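PDB 1HCU: alpha-1,2-mannosidase from Trichoderma reesei, which probably trims alpha-1,2-linked mannose residues from high-mannose N-glycans, as a calcium-dependent family 47 glycosyl hydrolase. Local coordinates for residues D245-Y248 with E249-K253. Sequence-based numbering, arbitrary orientation.
Sequences DSFY and EYLIK
Ser246 and Tyr250 are joined through the helix backbone, where Tyr250 N donates to Ser246 O over 3.0 Å. The bond from Glu249 N to Asp245 O (3.4 Å) is weak, and Leu251 N makes two weak, bent bonds, to Phe247 O and Tyr248 O. Ser246 N also donates to Asp245 OD1, on the anti side of a carboxylate predicted to belong to the active site; Ser246 OG hydrogen-bonds to Ser180 OG. The buried carboxylate of Glu249 is held at both oxygens. With CG anti to the backbone N (chi1 -177°) and the chain extended beyond it, OE1 presents its anti lone pair to Lys253 NZ in a 2.7 Å salt bridge, while OE2 bonds to Thr485 OG1 and lies 3.8 Å from Ser246 CB. A glutamine here would probably leave the Lys253 ammonium without its countercharge. The bound calcium ion lies about 4 Å from the Glu249 side chain, and Thr485 is a known calcium-site residue, consistent with a second-shell role in which Glu249 could help to position that threonine. Tyr250 OH takes part in a hydrogen bond with Thr485 N. On the apolar side, Leu251 crosses the Phe247 ring obliquely, its CD1 3.7 Å from Phe247 CE2, and its CD2 reaches the edge of Tyr248. Tyr248 in turn stacks on Trp240. Helix 245-257 thus lies within the (alpha/alpha)7 barrel of family 47, with helix 196-209 against Phe247 and Leu251, helix 263-280 against Leu251 and Ile252, helix 312-323 against Glu249, Ile252 and Lys253, and Phe483 O of strand 481-483 accepting a hydrogen bond from Lys253 NZ.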
# COMPACT_ATOMS: atom_id res chain seq x y z
N ASP A 245 3.01 8.67 -3.70
CA ASP A 245 3.16 7.26 -4.09
C ASP A 245 1.97 6.55 -4.74
O ASP A 245 2.04 6.18 -5.92
CB ASP A 245 3.61 6.42 -2.88
CG ASP A 245 2.78 6.70 -1.62
OD1 ASP A 245 1.63 7.19 -1.72
OD2 ASP A 245 3.30 6.40 -0.53
N SER A 246 0.89 6.34 -4.00
CA SER A 246 -0.24 5.60 -4.54
C SER A 246 -0.92 6.20 -5.78
O SER A 246 -1.68 5.50 -6.45
CB SER A 246 -1.27 5.29 -3.43
OG SER A 246 -1.59 6.43 -2.64
N PHE A 247 -0.65 7.46 -6.09
CA PHE A 247 -1.23 8.09 -7.29
C PHE A 247 -0.66 7.46 -8.56
O PHE A 247 -1.41 7.06 -9.45
CB PHE A 247 -0.95 9.60 -7.32
CG PHE A 247 -1.10 10.20 -8.69
CD1 PHE A 247 0.02 10.53 -9.44
CD2 PHE A 247 -2.36 10.34 -9.26
CE1 PHE A 247 -0.12 10.98 -10.76
CE2 PHE A 247 -2.51 10.78 -10.57
CZ PHE A 247 -1.39 11.11 -11.32
N TYR A 248 0.67 7.38 -8.64
CA TYR A 248 1.34 6.77 -9.79
C TYR A 248 0.96 5.30 -9.85
O TYR A 248 0.76 4.75 -10.94
CB TYR A 248 2.87 6.90 -9.65
CG TYR A 248 3.37 8.31 -9.80
CD1 TYR A 248 4.28 8.85 -8.88
CD2 TYR A 248 2.92 9.13 -10.83
CE1 TYR A 248 4.72 10.16 -8.99
CE2 TYR A 248 3.34 10.44 -10.95
CZ TYR A 248 4.24 10.95 -10.03
OH TYR A 248 4.64 12.26 -10.14
N GLU A 249 0.87 4.67 -8.68
CA GLU A 249 0.52 3.25 -8.58
C GLU A 249 -0.83 2.94 -9.23
O GLU A 249 -0.94 2.01 -10.04
CB GLU A 249 0.47 2.83 -7.09
CG GLU A 249 0.18 1.34 -6.81
CD GLU A 249 -0.00 1.04 -5.31
OE1 GLU A 249 -0.40 -0.10 -4.95
OE2 GLU A 249 0.25 1.94 -4.48
N TYR A 250 -1.87 3.70 -8.88
CA TYR A 250 -3.20 3.45 -9.41
C TYR A 250 -3.35 3.76 -10.90
O TYR A 250 -4.27 3.27 -11.55
CB TYR A 250 -4.27 4.22 -8.61
CG TYR A 250 -4.76 3.49 -7.37
CD1 TYR A 250 -5.82 4.00 -6.61
CD2 TYR A 250 -4.15 2.31 -6.94
CE1 TYR A 250 -6.25 3.36 -5.43
CE2 TYR A 250 -4.57 1.66 -5.76
CZ TYR A 250 -5.61 2.19 -5.02
OH TYR A 250 -5.97 1.57 -3.85
N LEU A 251 -2.44 4.55 -11.44
CA LEU A 251 -2.48 4.89 -12.85
C LEU A 251 -2.36 3.63 -13.70
O LEU A 251 -3.18 3.38 -14.59
CB LEU A 251 -1.34 5.85 -13.18
CG LEU A 251 -1.64 7.29 -13.62
CD1 LEU A 251 -2.83 7.88 -12.92
CD2 LEU A 251 -0.40 8.10 -13.34
N ILE A 252 -1.33 2.82 -13.43
CA ILE A 252 -1.14 1.59 -14.19
C ILE A 252 -2.12 0.51 -13.74
O ILE A 252 -2.51 -0.34 -14.53
CB ILE A 252 0.32 1.07 -14.03
CG1 ILE A 252 0.57 -0.11 -14.97
CG2 ILE A 252 0.57 0.67 -12.59
CD1 ILE A 252 0.48 0.24 -16.44
N LYS A 253 -2.53 0.55 -12.47
CA LYS A 253 -3.47 -0.45 -11.99
C LYS A 253 -4.86 -0.32 -12.60
O LYS A 253 -5.57 -1.31 -12.76
CB LYS A 253 -3.53 -0.44 -10.45
CG LYS A 253 -2.30 -1.08 -9.82
CD LYS A 253 -2.44 -1.28 -8.32
CE LYS A 253 -1.23 -2.01 -7.75
NZ LYS A 253 -1.36 -2.24 -6.28